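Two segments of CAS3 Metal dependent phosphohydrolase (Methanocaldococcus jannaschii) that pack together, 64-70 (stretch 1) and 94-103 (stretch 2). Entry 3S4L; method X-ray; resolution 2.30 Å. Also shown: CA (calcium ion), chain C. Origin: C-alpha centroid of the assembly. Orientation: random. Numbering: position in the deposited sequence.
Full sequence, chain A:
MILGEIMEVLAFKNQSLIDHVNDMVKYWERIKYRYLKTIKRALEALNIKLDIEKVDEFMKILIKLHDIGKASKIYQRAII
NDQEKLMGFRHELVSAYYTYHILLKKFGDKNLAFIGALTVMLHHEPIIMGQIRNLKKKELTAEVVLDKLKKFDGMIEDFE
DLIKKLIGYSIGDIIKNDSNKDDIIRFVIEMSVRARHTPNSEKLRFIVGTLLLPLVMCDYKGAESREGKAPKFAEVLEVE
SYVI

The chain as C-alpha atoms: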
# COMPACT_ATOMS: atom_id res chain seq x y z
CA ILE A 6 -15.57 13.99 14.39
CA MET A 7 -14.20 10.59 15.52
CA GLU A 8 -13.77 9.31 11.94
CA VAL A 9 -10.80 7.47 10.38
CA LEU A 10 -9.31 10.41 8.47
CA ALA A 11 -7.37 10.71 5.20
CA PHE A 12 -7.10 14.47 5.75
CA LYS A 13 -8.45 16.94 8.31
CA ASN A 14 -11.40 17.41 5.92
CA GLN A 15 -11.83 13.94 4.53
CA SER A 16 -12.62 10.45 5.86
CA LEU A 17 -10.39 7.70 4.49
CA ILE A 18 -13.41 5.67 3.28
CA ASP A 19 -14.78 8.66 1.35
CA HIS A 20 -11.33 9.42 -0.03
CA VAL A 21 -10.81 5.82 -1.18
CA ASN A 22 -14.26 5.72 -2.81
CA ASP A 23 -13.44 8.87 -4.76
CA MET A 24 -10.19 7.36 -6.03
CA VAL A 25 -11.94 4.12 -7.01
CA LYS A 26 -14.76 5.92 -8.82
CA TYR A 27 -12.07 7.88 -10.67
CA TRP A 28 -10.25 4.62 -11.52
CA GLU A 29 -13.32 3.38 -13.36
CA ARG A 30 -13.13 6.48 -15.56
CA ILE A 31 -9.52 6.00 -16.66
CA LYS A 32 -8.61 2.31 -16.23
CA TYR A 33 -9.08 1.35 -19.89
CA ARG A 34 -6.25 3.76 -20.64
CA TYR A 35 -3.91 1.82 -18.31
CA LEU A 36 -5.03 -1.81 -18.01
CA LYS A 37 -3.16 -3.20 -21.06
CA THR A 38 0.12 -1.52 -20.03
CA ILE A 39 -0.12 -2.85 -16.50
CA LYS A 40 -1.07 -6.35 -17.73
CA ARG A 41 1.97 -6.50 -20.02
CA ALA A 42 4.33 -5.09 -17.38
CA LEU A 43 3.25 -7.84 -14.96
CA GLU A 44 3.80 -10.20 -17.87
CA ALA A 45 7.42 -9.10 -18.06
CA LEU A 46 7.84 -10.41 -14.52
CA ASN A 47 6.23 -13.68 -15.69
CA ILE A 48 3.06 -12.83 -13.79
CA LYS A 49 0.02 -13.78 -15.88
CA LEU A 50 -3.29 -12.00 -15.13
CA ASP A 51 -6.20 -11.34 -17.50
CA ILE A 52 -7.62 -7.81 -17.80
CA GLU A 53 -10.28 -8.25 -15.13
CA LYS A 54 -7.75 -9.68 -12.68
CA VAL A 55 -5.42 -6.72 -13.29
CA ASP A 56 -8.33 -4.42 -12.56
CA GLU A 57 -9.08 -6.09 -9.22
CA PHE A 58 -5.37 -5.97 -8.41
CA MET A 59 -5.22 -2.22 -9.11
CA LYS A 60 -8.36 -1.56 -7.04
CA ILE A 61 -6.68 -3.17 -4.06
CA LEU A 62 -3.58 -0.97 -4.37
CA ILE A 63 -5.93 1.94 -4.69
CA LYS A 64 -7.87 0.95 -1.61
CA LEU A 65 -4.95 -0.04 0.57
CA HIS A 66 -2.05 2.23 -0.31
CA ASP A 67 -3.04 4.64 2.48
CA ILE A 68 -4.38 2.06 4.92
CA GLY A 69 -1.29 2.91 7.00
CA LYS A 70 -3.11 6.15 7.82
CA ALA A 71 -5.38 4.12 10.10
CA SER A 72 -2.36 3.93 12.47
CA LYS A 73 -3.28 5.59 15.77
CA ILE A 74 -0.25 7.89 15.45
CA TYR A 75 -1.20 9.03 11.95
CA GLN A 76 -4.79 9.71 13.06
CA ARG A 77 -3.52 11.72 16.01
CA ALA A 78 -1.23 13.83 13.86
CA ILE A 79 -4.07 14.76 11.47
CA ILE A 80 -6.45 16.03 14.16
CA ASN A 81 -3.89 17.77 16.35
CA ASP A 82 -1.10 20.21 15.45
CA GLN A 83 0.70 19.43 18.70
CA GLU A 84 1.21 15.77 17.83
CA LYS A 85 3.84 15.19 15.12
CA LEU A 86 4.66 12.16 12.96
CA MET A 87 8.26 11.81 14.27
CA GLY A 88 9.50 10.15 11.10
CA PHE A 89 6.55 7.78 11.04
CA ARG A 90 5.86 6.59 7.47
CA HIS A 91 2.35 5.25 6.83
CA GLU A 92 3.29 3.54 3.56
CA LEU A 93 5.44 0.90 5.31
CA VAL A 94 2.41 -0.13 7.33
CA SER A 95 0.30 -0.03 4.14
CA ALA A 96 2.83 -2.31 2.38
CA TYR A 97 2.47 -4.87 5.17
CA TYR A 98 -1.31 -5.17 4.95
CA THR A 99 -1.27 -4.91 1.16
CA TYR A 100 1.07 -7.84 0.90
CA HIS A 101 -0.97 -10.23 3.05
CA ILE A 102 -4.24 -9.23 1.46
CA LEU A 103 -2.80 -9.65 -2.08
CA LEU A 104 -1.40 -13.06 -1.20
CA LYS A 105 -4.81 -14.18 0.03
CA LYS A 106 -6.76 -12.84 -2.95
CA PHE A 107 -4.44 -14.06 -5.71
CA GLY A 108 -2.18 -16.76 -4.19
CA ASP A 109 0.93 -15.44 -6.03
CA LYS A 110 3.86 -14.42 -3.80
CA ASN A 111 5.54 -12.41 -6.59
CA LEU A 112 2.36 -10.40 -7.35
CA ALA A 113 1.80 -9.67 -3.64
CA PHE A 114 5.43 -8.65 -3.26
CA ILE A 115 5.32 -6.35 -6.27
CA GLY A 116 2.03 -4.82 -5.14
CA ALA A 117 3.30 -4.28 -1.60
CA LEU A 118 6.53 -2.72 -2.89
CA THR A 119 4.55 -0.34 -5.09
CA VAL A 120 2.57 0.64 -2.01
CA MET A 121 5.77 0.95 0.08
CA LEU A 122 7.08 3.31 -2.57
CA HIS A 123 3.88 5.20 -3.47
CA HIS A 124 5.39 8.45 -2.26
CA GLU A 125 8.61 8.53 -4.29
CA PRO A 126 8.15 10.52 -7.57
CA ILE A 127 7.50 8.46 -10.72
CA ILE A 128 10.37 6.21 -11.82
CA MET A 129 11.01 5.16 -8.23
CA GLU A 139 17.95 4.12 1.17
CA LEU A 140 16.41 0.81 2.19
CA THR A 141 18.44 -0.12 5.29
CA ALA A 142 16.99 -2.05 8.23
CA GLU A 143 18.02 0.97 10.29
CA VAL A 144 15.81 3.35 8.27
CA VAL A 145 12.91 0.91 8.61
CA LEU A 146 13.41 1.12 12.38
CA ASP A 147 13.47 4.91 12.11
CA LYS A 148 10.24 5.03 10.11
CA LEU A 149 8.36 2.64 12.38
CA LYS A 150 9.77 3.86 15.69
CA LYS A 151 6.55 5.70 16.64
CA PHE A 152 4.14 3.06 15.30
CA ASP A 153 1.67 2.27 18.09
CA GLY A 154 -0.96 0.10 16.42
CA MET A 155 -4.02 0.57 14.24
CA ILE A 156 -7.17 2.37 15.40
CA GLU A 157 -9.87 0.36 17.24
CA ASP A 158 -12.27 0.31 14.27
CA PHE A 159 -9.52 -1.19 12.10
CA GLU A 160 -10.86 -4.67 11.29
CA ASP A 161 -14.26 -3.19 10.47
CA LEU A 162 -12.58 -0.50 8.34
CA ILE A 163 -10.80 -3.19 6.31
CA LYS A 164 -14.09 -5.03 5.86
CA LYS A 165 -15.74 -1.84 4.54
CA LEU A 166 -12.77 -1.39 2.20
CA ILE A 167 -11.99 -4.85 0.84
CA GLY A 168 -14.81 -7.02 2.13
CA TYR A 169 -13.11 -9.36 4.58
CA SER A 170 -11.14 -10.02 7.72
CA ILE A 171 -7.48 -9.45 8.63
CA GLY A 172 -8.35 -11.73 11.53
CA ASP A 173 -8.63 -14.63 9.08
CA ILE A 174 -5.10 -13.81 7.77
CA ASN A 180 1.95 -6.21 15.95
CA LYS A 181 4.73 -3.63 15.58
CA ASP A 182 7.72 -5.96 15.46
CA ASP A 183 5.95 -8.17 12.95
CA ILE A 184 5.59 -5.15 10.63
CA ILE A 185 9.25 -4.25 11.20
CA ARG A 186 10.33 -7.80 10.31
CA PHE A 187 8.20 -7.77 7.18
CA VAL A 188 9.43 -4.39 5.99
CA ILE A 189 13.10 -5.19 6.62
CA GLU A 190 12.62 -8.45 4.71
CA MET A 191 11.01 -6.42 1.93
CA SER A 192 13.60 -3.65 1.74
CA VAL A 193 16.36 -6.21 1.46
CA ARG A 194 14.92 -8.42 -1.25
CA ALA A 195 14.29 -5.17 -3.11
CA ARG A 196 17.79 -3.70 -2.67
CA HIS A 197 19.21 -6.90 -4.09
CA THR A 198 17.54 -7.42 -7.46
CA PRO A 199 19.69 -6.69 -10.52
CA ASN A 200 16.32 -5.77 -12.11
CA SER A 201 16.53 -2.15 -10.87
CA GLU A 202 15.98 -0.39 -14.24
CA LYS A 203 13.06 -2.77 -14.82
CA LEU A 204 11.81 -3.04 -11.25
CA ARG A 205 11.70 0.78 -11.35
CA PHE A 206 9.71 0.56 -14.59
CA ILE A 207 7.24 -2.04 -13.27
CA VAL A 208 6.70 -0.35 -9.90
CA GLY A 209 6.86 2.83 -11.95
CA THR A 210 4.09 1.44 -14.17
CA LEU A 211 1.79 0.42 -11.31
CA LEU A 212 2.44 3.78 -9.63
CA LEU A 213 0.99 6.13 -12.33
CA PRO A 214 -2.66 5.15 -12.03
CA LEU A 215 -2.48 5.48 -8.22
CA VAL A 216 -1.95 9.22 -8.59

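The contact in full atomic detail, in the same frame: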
# COMPACT_ATOMS: atom_id res chain seq x y z
N LYS A 64 -7.18 0.91 -2.88
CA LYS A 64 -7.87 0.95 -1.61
C LYS A 64 -6.92 0.89 -0.41
O LYS A 64 -7.21 1.41 0.66
CB LYS A 64 -8.90 -0.17 -1.54
CG LYS A 64 -10.08 0.01 -2.49
CD LYS A 64 -10.95 -1.24 -2.52
CE LYS A 64 -12.26 -0.99 -3.26
NZ LYS A 64 -13.02 -2.27 -3.42
N LEU A 65 -5.77 0.26 -0.58
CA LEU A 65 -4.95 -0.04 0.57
C LEU A 65 -3.68 0.81 0.67
O LEU A 65 -2.99 0.76 1.69
CB LEU A 65 -4.59 -1.52 0.57
CG LEU A 65 -5.74 -2.51 0.77
CD1 LEU A 65 -5.19 -3.94 0.77
CD2 LEU A 65 -6.50 -2.22 2.07
N HIS A 66 -3.35 1.58 -0.36
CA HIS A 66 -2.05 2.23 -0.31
C HIS A 66 -1.92 3.23 0.85
O HIS A 66 -0.82 3.50 1.32
CB HIS A 66 -1.64 2.83 -1.66
CG HIS A 66 -2.41 4.05 -2.04
ND1 HIS A 66 -3.69 3.99 -2.54
CD2 HIS A 66 -2.07 5.36 -2.00
CE1 HIS A 66 -4.11 5.22 -2.79
NE2 HIS A 66 -3.15 6.06 -2.48
N ASP A 67 -3.05 3.77 1.31
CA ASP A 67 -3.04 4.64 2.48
C ASP A 67 -3.66 4.04 3.73
O ASP A 67 -4.01 4.78 4.66
CB ASP A 67 -3.74 5.97 2.17
CG ASP A 67 -2.84 6.93 1.41
OD1 ASP A 67 -3.38 7.84 0.75
OD2 ASP A 67 -1.61 6.74 1.48
N ILE A 68 -3.81 2.72 3.75
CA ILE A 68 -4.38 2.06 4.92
C ILE A 68 -3.52 2.34 6.15
O ILE A 68 -4.03 2.40 7.27
CB ILE A 68 -4.61 0.54 4.71
CG1 ILE A 68 -5.60 0.01 5.74
CG2 ILE A 68 -3.30 -0.20 4.76
CD1 ILE A 68 -6.81 0.92 5.94
N GLY A 69 -2.22 2.56 5.93
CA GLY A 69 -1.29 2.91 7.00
C GLY A 69 -1.72 4.16 7.76
O GLY A 69 -1.29 4.39 8.90
N LYS A 70 -2.57 4.98 7.13
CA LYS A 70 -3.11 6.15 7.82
C LYS A 70 -4.02 5.76 8.99
O LYS A 70 -4.27 6.57 9.89
CB LYS A 70 -3.84 7.08 6.85
CG LYS A 70 -2.92 7.86 5.89
CD LYS A 70 -3.75 8.78 4.95
CE LYS A 70 -2.88 9.57 3.97
NZ LYS A 70 -3.65 10.70 3.33
N VAL A 94 3.52 0.59 6.73
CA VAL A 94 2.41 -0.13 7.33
C VAL A 94 1.38 -0.53 6.28
O VAL A 94 0.81 -1.61 6.37
CB VAL A 94 1.71 0.70 8.41
CG1 VAL A 94 0.41 0.02 8.85
CG2 VAL A 94 2.67 0.92 9.57
N SER A 95 1.14 0.34 5.30
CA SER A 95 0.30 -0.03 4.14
C SER A 95 0.86 -1.25 3.39
O SER A 95 0.12 -2.20 3.07
CB SER A 95 0.16 1.14 3.15
OG SER A 95 -0.47 2.29 3.72
N ALA A 96 2.17 -1.22 3.11
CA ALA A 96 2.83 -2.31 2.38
C ALA A 96 2.61 -3.65 3.05
O ALA A 96 2.41 -4.68 2.38
CB ALA A 96 4.32 -2.03 2.21
N TYR A 97 2.66 -3.65 4.38
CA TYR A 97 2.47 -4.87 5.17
C TYR A 97 1.08 -5.45 4.95
O TYR A 97 0.96 -6.61 4.60
CB TYR A 97 2.71 -4.61 6.65
CG TYR A 97 2.35 -5.78 7.58
CD1 TYR A 97 3.29 -6.75 7.90
CD2 TYR A 97 1.09 -5.87 8.16
CE1 TYR A 97 2.98 -7.81 8.78
CE2 TYR A 97 0.76 -6.93 9.02
CZ TYR A 97 1.71 -7.89 9.32
OH TYR A 97 1.39 -8.93 10.17
N TYR A 98 0.04 -4.64 5.13
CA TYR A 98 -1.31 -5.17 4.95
C TYR A 98 -1.61 -5.50 3.48
O TYR A 98 -2.34 -6.45 3.16
CB TYR A 98 -2.37 -4.22 5.51
CG TYR A 98 -2.40 -4.24 7.00
CD1 TYR A 98 -2.95 -5.32 7.68
CD2 TYR A 98 -1.87 -3.19 7.74
CE1 TYR A 98 -2.96 -5.36 9.07
CE2 TYR A 98 -1.90 -3.20 9.13
CZ TYR A 98 -2.44 -4.29 9.78
OH TYR A 98 -2.46 -4.30 11.14
N THR A 99 -1.04 -4.70 2.58
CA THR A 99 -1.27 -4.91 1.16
C THR A 99 -0.74 -6.27 0.77
O THR A 99 -1.40 -7.04 0.07
CB THR A 99 -0.59 -3.83 0.31
OG1 THR A 99 -1.22 -2.57 0.57
CG2 THR A 99 -0.71 -4.15 -1.18
N TYR A 100 0.45 -6.58 1.25
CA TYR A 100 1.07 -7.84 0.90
C TYR A 100 0.19 -9.02 1.32
O TYR A 100 -0.08 -9.92 0.51
CB TYR A 100 2.45 -7.97 1.54
CG TYR A 100 3.04 -9.32 1.25
CD1 TYR A 100 2.88 -10.38 2.14
CD2 TYR A 100 3.72 -9.56 0.07
CE1 TYR A 100 3.42 -11.65 1.87
CE2 TYR A 100 4.26 -10.81 -0.22
CZ TYR A 100 4.11 -11.85 0.69
OH TYR A 100 4.65 -13.08 0.40
N HIS A 101 -0.23 -9.05 2.58
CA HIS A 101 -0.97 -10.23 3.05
C HIS A 101 -2.32 -10.36 2.37
O HIS A 101 -2.76 -11.45 2.02
CB HIS A 101 -1.11 -10.25 4.58
CG HIS A 101 0.18 -10.45 5.28
ND1 HIS A 101 0.85 -11.65 5.28
CD2 HIS A 101 0.97 -9.57 5.95
CE1 HIS A 101 1.98 -11.52 5.95
NE2 HIS A 101 2.08 -10.27 6.37
N ILE A 102 -2.96 -9.22 2.15
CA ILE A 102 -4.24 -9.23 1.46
C ILE A 102 -4.07 -9.66 -0.01
O ILE A 102 -4.87 -10.45 -0.49
CB ILE A 102 -4.97 -7.89 1.62
CG1 ILE A 102 -5.54 -7.83 3.04
CG2 ILE A 102 -6.09 -7.76 0.58
CD1 ILE A 102 -5.56 -6.46 3.62
N LEU A 103 -3.02 -9.20 -0.70
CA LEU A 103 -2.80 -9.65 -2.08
C LEU A 103 -2.53 -11.14 -2.15
O LEU A 103 -3.00 -11.83 -3.06
CB LEU A 103 -1.67 -8.87 -2.75
CG LEU A 103 -1.95 -7.40 -3.11
CD1 LEU A 103 -0.67 -6.74 -3.64
CD2 LEU A 103 -3.09 -7.33 -4.14
CA CA C . 0.19 8.03 1.06
O HOH W 1 -1.30 8.55 -0.64
O HOH W 2 -1.16 10.43 1.67

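What polar link joins the turn to the helix? Ser-95 supplies it with one hydroxyl. Its CA-to-CB bond points toward the turn, and with chi1 in the m rotamer Ser-95 OG donates a hydrogen bond to His-66 O at 2.7 Å, although the position of that carbonyl oxygen is less certain. The same OG accepts a hydrogen bond from Gly-69 N, with 2.8 Å between Gly-69 N and Ser-95 OG. A small side chain that both donates and accepts thus satisfies two backbone groups in a buried place.

Why does glycine suit position 69? Here the backbones come close, with Gly-69 CA 4.4 Å from Ser-95 CA. A CB on Gly-69 would point toward the helix and lie 2.9 Å from Ser-95 OG, a clash. Gly-69 CA also rests against Val-94 CG1 at 3.8 Å.

Which apolar groups fill the rest of the contact? Leu-65 contributes most, its CA-to-CB bond pointing toward the helix. Leu-65 CD1 meets Ile-102 CD1 at 3.8 Å, while Leu-65 CB lies 3.5 Å from Thr-99 OG1. That hydroxyl is engaged within its own helix, where Thr-99 OG1 donates to Ser-95 O at 2.9 Å, so a polar residue can sit buried beside leucine. Further along, Ile-68 CG2 packs 4.2 Å from Tyr-98 CB. About 351 Å² is buried in all, counting both sides.

How does the turn serve the metal as well as the helix? Residues Leu-65 to Ile-68 form a type I beta turn, closed by Ile-68 N donating to Leu-65 O at 3.0 Å. Asp-67 points its CA-to-CB bond away from the helix, and Asp-67 OD2 binds the calcium ion CA at 2.3 Å. Water 1, also bound to the calcium, donates a hydrogen bond to Asp-67 OD1 across 2.6 Å.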